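Local coordinates for protein malic enzyme (Entamoeba histolytica, PDB 3NV9) that probably catalyses the oxidative decarboxylation of malate to pyruvate with NADP as electron acceptor, and works as an entangled dimer implicated in metronidazole activation, at residues A121-Y126 with V361-I366; I413-A418 with H447-A452; F162-L167 with G369-R374; G45-M50 with A132-I137; V201-L206 with M382-S387. All coordinates share one frame; numbering follows the deposited sequence.

Interaction 1. Residues A121-Y126 with V361-I366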
# COMPACT_ATOMS: atom_id res chain seq x y z
N ALA A 121 5.40 -6.23 6.62
CA ALA A 121 5.17 -6.22 5.20
C ALA A 121 6.45 -6.69 4.53
O ALA A 121 6.36 -7.39 3.54
CB ALA A 121 4.83 -4.84 4.72
N LEU A 122 7.62 -6.23 5.04
CA LEU A 122 8.93 -6.60 4.48
C LEU A 122 9.03 -8.15 4.51
O LEU A 122 9.39 -8.79 3.49
CB LEU A 122 10.10 -5.97 5.29
CG LEU A 122 11.50 -6.58 5.03
CD1 LEU A 122 12.02 -6.19 3.59
CD2 LEU A 122 12.60 -6.24 6.08
N LEU A 123 8.64 -8.74 5.64
CA LEU A 123 8.72 -10.22 5.79
C LEU A 123 7.72 -10.98 4.93
O LEU A 123 7.96 -12.12 4.52
CB LEU A 123 8.53 -10.64 7.24
CG LEU A 123 9.57 -10.18 8.25
CD1 LEU A 123 9.15 -10.58 9.72
CD2 LEU A 123 11.00 -10.64 7.87
N MET A 124 6.56 -10.40 4.72
CA MET A 124 5.58 -11.11 3.85
C MET A 124 6.14 -11.24 2.43
O MET A 124 5.92 -12.22 1.72
CB MET A 124 4.26 -10.37 3.85
CG MET A 124 3.43 -10.74 5.10
SD MET A 124 2.05 -9.64 5.19
CE MET A 124 1.62 -9.80 6.96
N LYS A 125 6.88 -10.22 2.02
CA LYS A 125 7.43 -10.29 0.68
C LYS A 125 8.58 -11.28 0.63
O LYS A 125 8.58 -12.16 -0.20
CB LYS A 125 7.88 -8.92 0.18
CG LYS A 125 8.43 -9.00 -1.25
CD LYS A 125 7.35 -9.27 -2.27
CE LYS A 125 7.89 -9.03 -3.66
NZ LYS A 125 6.78 -9.04 -4.64
N TYR A 126 9.54 -11.13 1.55
CA TYR A 126 10.78 -11.86 1.48
C TYR A 126 10.70 -13.34 1.91
O TYR A 126 11.50 -14.16 1.47
CB TYR A 126 11.84 -11.09 2.22
CG TYR A 126 13.25 -11.52 1.92
CD1 TYR A 126 13.79 -11.30 0.67
CD2 TYR A 126 14.05 -12.10 2.89
CE1 TYR A 126 15.12 -11.66 0.39
CE2 TYR A 126 15.38 -12.48 2.61
CZ TYR A 126 15.90 -12.25 1.35
OH TYR A 126 17.18 -12.64 1.00
N VAL A 361 7.51 -16.63 11.50
CA VAL A 361 7.81 -17.95 11.02
C VAL A 361 6.53 -18.81 10.72
O VAL A 361 6.62 -20.01 10.38
CB VAL A 361 8.94 -18.50 11.98
CG1 VAL A 361 8.53 -19.56 12.86
CG2 VAL A 361 10.24 -18.70 11.23
N GLY A 362 5.35 -18.18 10.78
CA GLY A 362 4.07 -18.83 10.47
C GLY A 362 3.20 -17.97 9.57
O GLY A 362 2.64 -18.45 8.59
N PHE A 363 3.14 -16.66 9.81
CA PHE A 363 2.28 -15.83 8.90
C PHE A 363 2.58 -15.83 7.36
O PHE A 363 1.63 -15.82 6.54
CB PHE A 363 2.01 -14.43 9.48
CG PHE A 363 3.20 -13.46 9.42
CD1 PHE A 363 3.76 -12.98 10.59
CD2 PHE A 363 3.66 -12.96 8.20
CE1 PHE A 363 4.80 -12.07 10.56
CE2 PHE A 363 4.68 -12.02 8.16
CZ PHE A 363 5.28 -11.59 9.35
N PRO A 364 3.87 -15.88 6.95
CA PRO A 364 4.12 -15.82 5.50
C PRO A 364 3.49 -17.03 4.80
O PRO A 364 2.90 -16.89 3.70
CB PRO A 364 5.65 -15.82 5.38
CG PRO A 364 6.10 -15.26 6.69
CD PRO A 364 5.12 -15.76 7.72
N GLY A 365 3.59 -18.16 5.46
CA GLY A 365 3.09 -19.44 4.95
C GLY A 365 1.58 -19.53 5.07
O GLY A 365 0.91 -19.90 4.12
N ILE A 366 1.03 -19.15 6.22
CA ILE A 366 -0.45 -19.11 6.36
C ILE A 366 -1.15 -18.22 5.30
O ILE A 366 -2.02 -18.68 4.57
CB ILE A 366 -0.87 -18.76 7.81
CG1 ILE A 366 -0.39 -19.85 8.75
CG2 ILE A 366 -2.39 -18.61 7.98
CD1 ILE A 366 -0.36 -19.44 10.29
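The first turn of helix 363-372 docks against the flank of helix 114-128, with F363 and P364 facing L123 and M124. F363 makes the largest single contribution. With its chi1 of 74°, CG lies between the backbone N and the carbonyl carbon, which swings the ring away from its own helix and out to the other one. Both partners cross it at about a right angle and meet it obliquely. M124 comes closest, its CG standing 3.5 Å from F363 CE2; the chain is extended beyond CG and carries CE on to 4.0 Å from F363 CD2. L123 attends to the far end of the ring, where its CB lies 4.0 Å from F363 CZ and its CD1 about as near. The meeting joins the N-terminal malic enzyme domain to the NAD-binding domain, through segments more than 230 residues apart in the chain. G362 occupies the N-cap position, and its carbonyl oxygen accepts the amide of I366 at 2.9 Å between I366 N and G362 O. The backbones come near at P364, whose CA is 5.2 Å from the CA of M124; P364 CG rests 4.2 Å from L123 O. No hydrogen bond crosses the contact, which is wholly apolar in its side chains. L123 also packs on M408 and, across the dimer, on F61 of the second subunit.

Interaction 2. Residues I413-A418 with H447-A452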
# COMPACT_ATOMS: atom_id res chain seq x y z
N ILE A 413 10.69 -23.40 4.49
CA ILE A 413 9.55 -23.53 5.41
C ILE A 413 8.30 -23.05 4.70
O ILE A 413 7.21 -23.63 4.85
CB ILE A 413 9.73 -22.62 6.70
CG1 ILE A 413 10.78 -23.16 7.65
CG2 ILE A 413 8.43 -22.46 7.47
CD1 ILE A 413 11.35 -22.07 8.59
N PHE A 414 8.40 -21.96 3.94
CA PHE A 414 7.16 -21.26 3.67
C PHE A 414 6.29 -21.81 2.53
O PHE A 414 5.11 -21.79 2.67
CB PHE A 414 7.38 -19.76 3.62
CG PHE A 414 8.10 -19.27 4.79
CD1 PHE A 414 7.45 -19.14 6.00
CD2 PHE A 414 9.46 -19.05 4.71
CE1 PHE A 414 8.16 -18.78 7.15
CE2 PHE A 414 10.19 -18.64 5.83
CZ PHE A 414 9.54 -18.52 7.07
N PRO A 415 6.88 -22.32 1.45
CA PRO A 415 6.04 -23.01 0.46
C PRO A 415 5.45 -24.28 1.02
O PRO A 415 4.35 -24.67 0.65
CB PRO A 415 6.99 -23.28 -0.75
CG PRO A 415 8.38 -23.17 -0.14
CD PRO A 415 8.27 -22.16 0.98
N LYS A 416 6.15 -24.90 1.96
CA LYS A 416 5.58 -26.07 2.59
C LYS A 416 4.38 -25.66 3.50
O LYS A 416 3.28 -26.29 3.42
CB LYS A 416 6.67 -26.83 3.34
CG LYS A 416 6.21 -27.89 4.26
CD LYS A 416 7.42 -28.36 5.06
CE LYS A 416 7.05 -29.47 6.08
NZ LYS A 416 6.89 -30.78 5.30
N GLU A 417 4.56 -24.64 4.35
CA GLU A 417 3.40 -24.08 5.10
C GLU A 417 2.27 -23.77 4.14
O GLU A 417 1.15 -24.11 4.40
CB GLU A 417 3.71 -22.83 5.94
CG GLU A 417 4.59 -23.12 7.12
CD GLU A 417 4.94 -21.90 7.95
OE1 GLU A 417 4.76 -20.77 7.49
OE2 GLU A 417 5.40 -22.07 9.10
N ALA A 418 2.58 -23.16 3.01
CA ALA A 418 1.54 -22.66 2.14
C ALA A 418 0.71 -23.82 1.60
O ALA A 418 -0.52 -23.73 1.54
CB ALA A 418 2.16 -21.85 0.99
N HIS A 447 7.59 -20.64 -6.41
CA HIS A 447 7.96 -19.80 -7.53
C HIS A 447 7.85 -18.33 -7.15
O HIS A 447 8.75 -17.54 -7.49
CB HIS A 447 7.08 -20.10 -8.74
CG HIS A 447 7.27 -19.13 -9.87
ND1 HIS A 447 6.36 -18.14 -10.16
CD2 HIS A 447 8.30 -18.96 -10.74
CE1 HIS A 447 6.79 -17.42 -11.20
NE2 HIS A 447 7.97 -17.90 -11.57
N ASP A 448 6.79 -17.95 -6.43
CA ASP A 448 6.65 -16.56 -5.97
C ASP A 448 7.73 -16.05 -4.96
O ASP A 448 8.24 -14.94 -5.08
CB ASP A 448 5.23 -16.31 -5.43
CG ASP A 448 4.15 -16.33 -6.52
OD1 ASP A 448 4.45 -16.52 -7.73
OD2 ASP A 448 2.98 -16.15 -6.16
N ILE A 449 8.08 -16.90 -4.02
CA ILE A 449 8.98 -16.61 -2.94
C ILE A 449 10.39 -16.50 -3.52
O ILE A 449 11.07 -15.50 -3.28
CB ILE A 449 8.86 -17.74 -1.87
CG1 ILE A 449 7.53 -17.59 -1.12
CG2 ILE A 449 10.03 -17.75 -0.92
CD1 ILE A 449 7.08 -18.81 -0.40
N LYS A 450 10.78 -17.49 -4.33
CA LYS A 450 12.02 -17.45 -5.13
C LYS A 450 12.16 -16.22 -6.05
O LYS A 450 13.22 -15.61 -6.10
CB LYS A 450 12.14 -18.77 -5.96
CG LYS A 450 13.31 -18.83 -6.96
CD LYS A 450 13.21 -20.14 -7.86
CE LYS A 450 13.55 -19.90 -9.35
NZ LYS A 450 12.50 -19.00 -10.02
N GLU A 451 11.11 -15.86 -6.77
CA GLU A 451 11.13 -14.64 -7.56
C GLU A 451 11.32 -13.38 -6.67
O GLU A 451 12.03 -12.45 -7.04
CB GLU A 451 9.81 -14.49 -8.34
CG GLU A 451 9.77 -15.16 -9.76
CD GLU A 451 11.03 -14.89 -10.59
OE1 GLU A 451 11.31 -13.70 -10.93
OE2 GLU A 451 11.79 -15.86 -10.88
N ALA A 452 10.70 -13.38 -5.50
CA ALA A 452 10.75 -12.20 -4.63
C ALA A 452 12.14 -12.06 -4.04
O ALA A 452 12.72 -10.96 -4.04
CB ALA A 452 9.67 -12.29 -3.51
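The F414 ring has I413 CG2 over one face, 3.7 Å above the plane and shifted toward the rim, while its CB, not the ring, is what touches I449. That CB lies 4.1 Å from I449 CD1. On the partner helix the H447 imidazole has E451 CG, one turn further on, above one face and again offset toward the rim; H447 ND1 makes a weak hydrogen bond to D448 OD1. Neither aromatic ring therefore makes the crossing itself. The work falls to the end of I449, whose CD1 settles 3.8 Å from P415 CD and 4.0 Å from P415 N, the two side chains crossing obliquely. I449 places CG1 anti to its carbonyl carbon (chi1 -73°), and CD1 continues outward as an extended arm (chi2 161°) that bridges a CA separation of 7.8 Å between P415 and I449. Other residues of helix 438-461, among them Y442, A445 and E446, pack on the same proline, so I449 is one of several groups around it. Polar ties flank the contact: D448 forms a salt bridge with K368 of helix 363-372, and E451 OE1 hydrogen-bonds H464 of the second subunit. A proline early in a helix, set against an aliphatic side chain of a neighbouring helix, here ties helix 413-428, of the NAD-binding domain, to the long helix 438-461 in a simple apolar helix-to-helix contact.

Interaction 3. Residues F162-L167 with G369-R374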
# COMPACT_ATOMS: atom_id res chain seq x y z
N PHE A 162 -7.92 -5.32 -1.23
CA PHE A 162 -7.03 -6.38 -0.72
C PHE A 162 -7.53 -7.80 -0.96
O PHE A 162 -8.75 -8.02 -1.13
CB PHE A 162 -6.71 -6.20 0.78
CG PHE A 162 -5.89 -4.99 1.08
CD1 PHE A 162 -4.50 -4.99 0.88
CD2 PHE A 162 -6.48 -3.83 1.55
CE1 PHE A 162 -3.76 -3.87 1.14
CE2 PHE A 162 -5.75 -2.70 1.82
CZ PHE A 162 -4.38 -2.71 1.61
N GLY A 163 -6.58 -8.74 -0.93
CA GLY A 163 -6.84 -10.15 -1.11
C GLY A 163 -6.92 -10.78 0.23
O GLY A 163 -7.47 -11.87 0.35
N ALA A 164 -6.32 -10.13 1.26
CA ALA A 164 -6.59 -10.49 2.64
C ALA A 164 -6.29 -9.34 3.59
O ALA A 164 -5.62 -8.38 3.21
CB ALA A 164 -5.77 -11.70 3.05
N ILE A 165 -6.76 -9.47 4.84
CA ILE A 165 -6.41 -8.50 5.83
C ILE A 165 -5.67 -9.14 6.98
O ILE A 165 -6.12 -10.15 7.52
CB ILE A 165 -7.64 -7.76 6.47
CG1 ILE A 165 -8.44 -6.99 5.43
CG2 ILE A 165 -7.17 -6.91 7.68
CD1 ILE A 165 -7.67 -5.97 4.72
N ASN A 166 -4.56 -8.52 7.36
CA ASN A 166 -3.74 -9.04 8.42
C ASN A 166 -3.75 -8.06 9.57
O ASN A 166 -2.92 -7.14 9.64
CB ASN A 166 -2.33 -9.33 7.83
CG ASN A 166 -1.31 -9.69 8.89
OD1 ASN A 166 -0.55 -8.80 9.32
ND2 ASN A 166 -1.25 -10.97 9.30
N LEU A 167 -4.71 -8.23 10.48
CA LEU A 167 -4.80 -7.39 11.69
C LEU A 167 -3.58 -7.62 12.57
O LEU A 167 -3.15 -8.75 12.76
CB LEU A 167 -6.09 -7.69 12.50
CG LEU A 167 -7.45 -7.65 11.75
CD1 LEU A 167 -8.54 -8.40 12.50
CD2 LEU A 167 -7.89 -6.18 11.49
N GLY A 369 -0.76 -19.47 1.63
CA GLY A 369 -1.61 -20.63 1.36
C GLY A 369 -3.03 -20.15 1.15
O GLY A 369 -3.72 -20.56 0.18
N ALA A 370 -3.46 -19.29 2.07
CA ALA A 370 -4.83 -18.80 2.02
C ALA A 370 -5.15 -18.00 0.78
O ALA A 370 -6.27 -18.06 0.30
CB ALA A 370 -5.16 -17.98 3.28
N LEU A 371 -4.17 -17.23 0.31
CA LEU A 371 -4.32 -16.41 -0.88
C LEU A 371 -4.45 -17.29 -2.15
O LEU A 371 -5.27 -16.98 -3.07
CB LEU A 371 -3.16 -15.42 -1.01
CG LEU A 371 -3.14 -14.16 -0.12
CD1 LEU A 371 -1.88 -13.37 -0.38
CD2 LEU A 371 -4.42 -13.26 -0.38
N ILE A 372 -3.67 -18.37 -2.21
CA ILE A 372 -3.60 -19.18 -3.44
C ILE A 372 -4.94 -19.86 -3.77
O ILE A 372 -5.42 -19.80 -4.89
CB ILE A 372 -2.42 -20.18 -3.35
CG1 ILE A 372 -1.10 -19.48 -3.82
CG2 ILE A 372 -2.74 -21.39 -4.16
CD1 ILE A 372 0.19 -20.12 -3.32
N VAL A 373 -5.56 -20.46 -2.77
CA VAL A 373 -6.83 -21.16 -2.93
C VAL A 373 -8.02 -20.28 -2.46
O VAL A 373 -9.14 -20.78 -2.28
CB VAL A 373 -6.84 -22.48 -2.09
CG1 VAL A 373 -5.84 -23.48 -2.64
CG2 VAL A 373 -6.55 -22.15 -0.61
N ARG A 374 -7.76 -18.99 -2.24
CA ARG A 374 -8.84 -18.07 -1.89
C ARG A 374 -9.69 -18.56 -0.68
O ARG A 374 -10.89 -18.61 -0.75
CB ARG A 374 -9.72 -17.78 -3.13
CG ARG A 374 -8.96 -17.03 -4.25
CD ARG A 374 -9.91 -16.38 -5.24
NE ARG A 374 -10.98 -15.68 -4.50
CZ ARG A 374 -12.26 -15.62 -4.85
NH1 ARG A 374 -12.69 -16.22 -5.96
NH2 ARG A 374 -13.10 -14.97 -4.05
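L371 reaches G163 and A164 because its first torsion (chi1 -76°) sets CG anti to the carbonyl carbon, beside the backbone N, while chi2 of 178° sends CD1 straight on from CA. CD2 is thereby the branch turned to the strand. It rests on the peptide that links the two residues, 3.4 Å from G163 O and 3.6 Å from G163 C, and stands 4.0 Å from A164 CB. The A164 methyl points toward the helix, and glycine, having no side chain, leaves its backbone bare for the leucine methyl to lie close to its carbonyl group. The nearest CA atoms, those of G163 and L371, are 6.8 Å apart. Here the last turn of helix 363-372 leans on the start of strand 164-167, an inner strand of the four-stranded parallel sheet. G163 and A164 are held in that sheet by backbone hydrogen bonds to F92 and G94, which probably fixes the surface met by L371; V93 of the adjoining strand and N91 before it also touch the leucine. The helix ends one residue beyond L371, after I372. R374, at positive phi, is the C-prime residue of a Schellman motif, with A375 N directed to A370 O and a weak bond of 3.3 Å from R374 N to L371 O. I372, on the neighbouring position, packs instead on V441, I444 and A445 of helix 438-461.

Interaction 4. Residues G45-M50 with A132-I137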
# COMPACT_ATOMS: atom_id res chain seq x y z
N GLY A 45 13.02 3.78 5.84
CA GLY A 45 12.04 2.70 5.82
C GLY A 45 12.64 1.40 5.32
O GLY A 45 13.86 1.26 5.34
N LYS A 46 11.79 0.47 4.89
CA LYS A 46 12.23 -0.87 4.59
C LYS A 46 11.71 -1.38 3.27
O LYS A 46 12.36 -2.23 2.67
CB LYS A 46 11.89 -1.83 5.73
CG LYS A 46 12.82 -1.60 7.01
CD LYS A 46 12.33 -2.41 8.20
CE LYS A 46 10.88 -1.92 8.69
NZ LYS A 46 10.71 -2.17 10.14
N ILE A 47 10.54 -0.89 2.83
CA ILE A 47 9.87 -1.39 1.61
C ILE A 47 9.58 -0.27 0.59
O ILE A 47 9.57 0.91 0.92
CB ILE A 47 8.58 -2.22 1.90
CG1 ILE A 47 7.48 -1.31 2.44
CG2 ILE A 47 8.84 -3.27 2.95
CD1 ILE A 47 6.10 -2.04 2.66
N GLN A 48 9.33 -0.65 -0.65
CA GLN A 48 9.07 0.28 -1.70
C GLN A 48 8.11 -0.35 -2.69
O GLN A 48 7.82 -1.53 -2.65
CB GLN A 48 10.37 0.67 -2.39
CG GLN A 48 11.12 -0.53 -3.01
CD GLN A 48 12.26 -0.12 -3.95
OE1 GLN A 48 12.26 0.96 -4.56
NE2 GLN A 48 13.28 -0.97 -4.01
N ILE A 49 7.59 0.44 -3.60
CA ILE A 49 6.77 -0.10 -4.64
C ILE A 49 7.64 -0.30 -5.87
O ILE A 49 8.62 0.39 -6.06
CB ILE A 49 5.55 0.81 -4.89
CG1 ILE A 49 4.37 0.42 -3.99
CG2 ILE A 49 5.04 0.64 -6.32
CD1 ILE A 49 4.62 0.53 -2.53
N MET A 50 7.31 -1.26 -6.72
CA MET A 50 8.09 -1.47 -7.95
C MET A 50 7.17 -2.02 -9.06
O MET A 50 6.25 -2.76 -8.75
CB MET A 50 9.17 -2.48 -7.61
CG MET A 50 10.24 -2.67 -8.62
SD MET A 50 11.36 -1.25 -8.77
CE MET A 50 12.10 -1.42 -7.14
N ALA A 132 2.50 -6.58 0.41
CA ALA A 132 1.79 -6.15 1.62
C ALA A 132 2.25 -4.74 1.98
O ALA A 132 3.39 -4.37 1.69
CB ALA A 132 2.02 -7.08 2.70
N VAL A 133 1.35 -3.93 2.54
CA VAL A 133 1.74 -2.63 2.98
C VAL A 133 1.21 -2.34 4.40
O VAL A 133 0.17 -2.82 4.80
CB VAL A 133 1.37 -1.50 2.00
CG1 VAL A 133 2.27 -1.55 0.77
CG2 VAL A 133 -0.09 -1.48 1.69
N PRO A 134 1.97 -1.56 5.18
CA PRO A 134 1.40 -1.16 6.47
C PRO A 134 0.12 -0.30 6.27
O PRO A 134 0.07 0.55 5.34
CB PRO A 134 2.55 -0.38 7.13
CG PRO A 134 3.50 -0.01 5.99
CD PRO A 134 3.18 -0.81 4.79
N ILE A 135 -0.92 -0.54 7.09
CA ILE A 135 -2.09 0.37 7.13
C ILE A 135 -2.32 0.74 8.56
O ILE A 135 -3.06 0.07 9.24
CB ILE A 135 -3.35 -0.29 6.58
CG1 ILE A 135 -3.13 -0.79 5.15
CG2 ILE A 135 -4.60 0.66 6.62
CD1 ILE A 135 -3.17 0.30 4.09
N CYS A 136 -1.64 1.78 9.03
CA CYS A 136 -1.75 2.27 10.45
C CYS A 136 -2.82 3.37 10.55
O CYS A 136 -2.76 4.37 9.87
CB CYS A 136 -0.40 2.78 10.94
SG CYS A 136 0.69 1.43 11.29
N ILE A 137 -3.83 3.15 11.38
CA ILE A 137 -4.99 4.03 11.41
C ILE A 137 -5.21 4.55 12.79
O ILE A 137 -4.74 3.97 13.77
CB ILE A 137 -6.27 3.30 11.01
CG1 ILE A 137 -6.70 2.28 12.12
CG2 ILE A 137 -6.12 2.68 9.59
CD1 ILE A 137 -8.01 1.46 11.80
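The end of I47 points at the CD corner of the P134 ring, the isoleucine CD1 lying 3.8 Å from P134 CD. From its strand, I47 makes the close contacts through that one methyl group. Its CG1 lies between the backbone N and the carbonyl carbon (chi1 70°), and chi2 of 176° then holds CD1 at full stretch, away from the strand that bears it. CD1 meets three consecutive residues: beside P134 CD it finds A132 O at 3.7 Å and, more distantly, V133 CG1 at 4.3 Å. The approach to each differs. P134 points its CB toward the isoleucine, V133 meets it with CG1, and A132, whose CB is directed away, takes part through its carbonyl oxygen. The strands are not bonded partners. Their axes stay 8.9 Å apart at the closest and their directions differ by 125°, so side chains bridge what backbone hydrogen bonds do not. The amides of K46 and I47 both turn to E118 OE1, which pins the start of strand 47-51 to helix 114-128. Residues I47 to M50 pair antiparallel with a strand of the second subunit, and I49 of the second subunit packs on V133. Strand 131-136 in turn is an outermost strand, within this chain, of the four-stranded parallel sheet, bonded to strand 92-97 on one flank, with helix 114-128 touching I47, A132 and P134, and helix 148-158 touching I135.

Interaction 5. Residues V201-L206 with M382-S387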
# COMPACT_ATOMS: atom_id res chain seq x y z
N VAL A 201 2.85 -20.74 15.63
CA VAL A 201 4.28 -21.05 15.85
C VAL A 201 4.51 -21.51 17.27
O VAL A 201 5.47 -22.26 17.54
CB VAL A 201 5.18 -19.83 15.57
CG1 VAL A 201 5.06 -19.44 14.10
CG2 VAL A 201 4.75 -18.61 16.44
N THR A 202 3.66 -21.06 18.20
CA THR A 202 3.83 -21.53 19.59
C THR A 202 3.61 -23.05 19.70
O THR A 202 4.42 -23.75 20.29
CB THR A 202 2.97 -20.81 20.64
OG1 THR A 202 3.06 -19.40 20.46
CG2 THR A 202 3.48 -21.16 22.01
N LEU A 203 2.49 -23.52 19.15
CA LEU A 203 2.23 -24.94 18.97
C LEU A 203 3.40 -25.63 18.25
O LEU A 203 3.89 -26.67 18.70
CB LEU A 203 0.90 -25.17 18.21
CG LEU A 203 0.59 -26.67 18.03
CD1 LEU A 203 0.70 -27.49 19.34
CD2 LEU A 203 -0.74 -26.87 17.41
N ALA A 204 3.89 -25.07 17.14
CA ALA A 204 5.03 -25.72 16.42
C ALA A 204 6.23 -25.96 17.32
O ALA A 204 6.79 -27.09 17.38
CB ALA A 204 5.44 -24.94 15.17
N GLY A 205 6.65 -24.91 18.04
CA GLY A 205 7.78 -25.09 18.98
C GLY A 205 7.52 -26.12 20.08
O GLY A 205 8.34 -26.98 20.36
N LEU A 206 6.35 -26.03 20.69
CA LEU A 206 5.90 -27.00 21.67
C LEU A 206 5.99 -28.45 21.14
O LEU A 206 6.44 -29.34 21.85
CB LEU A 206 4.43 -26.68 22.03
CG LEU A 206 3.75 -27.58 23.05
CD1 LEU A 206 4.38 -27.43 24.42
CD2 LEU A 206 2.29 -27.21 23.08
N MET A 382 -6.31 -24.65 9.89
CA MET A 382 -5.34 -24.15 8.95
C MET A 382 -4.11 -23.67 9.72
O MET A 382 -2.99 -24.02 9.36
CB MET A 382 -5.95 -23.02 8.15
CG MET A 382 -6.81 -23.51 7.02
SD MET A 382 -7.83 -22.15 6.43
CE MET A 382 -6.59 -21.14 5.52
N ALA A 383 -4.34 -22.91 10.81
CA ALA A 383 -3.24 -22.51 11.69
C ALA A 383 -2.44 -23.69 12.19
O ALA A 383 -1.23 -23.60 12.32
CB ALA A 383 -3.74 -21.72 12.87
N ILE A 384 -3.14 -24.77 12.51
CA ILE A 384 -2.50 -25.98 13.08
C ILE A 384 -1.70 -26.73 11.99
O ILE A 384 -0.63 -27.22 12.21
CB ILE A 384 -3.52 -26.89 13.79
CG1 ILE A 384 -3.95 -26.26 15.15
CG2 ILE A 384 -2.95 -28.31 13.99
CD1 ILE A 384 -5.20 -26.85 15.81
N ALA A 385 -2.22 -26.76 10.78
CA ALA A 385 -1.49 -27.40 9.69
C ALA A 385 -0.11 -26.67 9.52
O ALA A 385 0.91 -27.32 9.35
CB ALA A 385 -2.35 -27.30 8.40
N ALA A 386 -0.11 -25.33 9.59
CA ALA A 386 1.13 -24.59 9.47
C ALA A 386 2.07 -24.97 10.58
O ALA A 386 3.29 -25.07 10.34
CB ALA A 386 0.92 -23.06 9.43
N SER A 387 1.53 -25.20 11.79
CA SER A 387 2.36 -25.62 12.93
C SER A 387 3.03 -26.95 12.66
O SER A 387 4.20 -27.11 12.98
CB SER A 387 1.57 -25.81 14.22
OG SER A 387 0.72 -24.76 14.51
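A204 and S387 form the tight part of this helix pair, with the A204 methyl pressed to within 3.3 Å of S387 O and the two CA atoms only 4.4 Å apart. Each points its CB at the other helix, and the two CB atoms are 4.1 Å from one another. Small residues at this point let the helices come together backbone to backbone. S387 also meets L203: its OG stands 3.7 Å from L203 CB. That hydroxyl is not left without a polar partner, since S387 OG is hydrogen-bonded to S200 O, one turn back on the same helix as L203; its torsion, which sets OG anti to the carbonyl carbon (chi1 -48°), aims it there. A second tie, from S200 OG to A383 O, lies close by. The contact is looser toward I384. L203, with CG anti to its backbone N, extends CD2 to 4.0 Å from I384 CG1, the pair meeting at a slant and sharing little surface; both side chains lean also on A241 or T240 beyond. A385 is only partly buried on the outward side of its helix. The axes of the two segments approach to 8.3 Å at a crossing angle of -39°, running in broadly the same direction. Helices 193-213 and 380-396 thus form a close-packed pair within the NAD-binding domain, joined at a crossing of small residues.

In the fold
From the N terminus, interaction 4 comes first, closing a loop of 81 residues within the N-terminal domain. Before it closes, helix 114-128 opens interaction 1, so the two cross. Interactions 3 and 5 open next, at strand 164-167 and helix 193-213. After the strands of the NAD-binding sheet, helix 363-372 closes interaction 1 and then interaction 3; helix 380-396 closes interaction 5. These three cross one another, and interactions 1 and 3 tie the two domains together. Interaction 2 follows in series, a short return between C-terminal helices that still touches interactions 1, 3 and 5. Interactions 4 and 5 lie on opposite sides of the chain's centre.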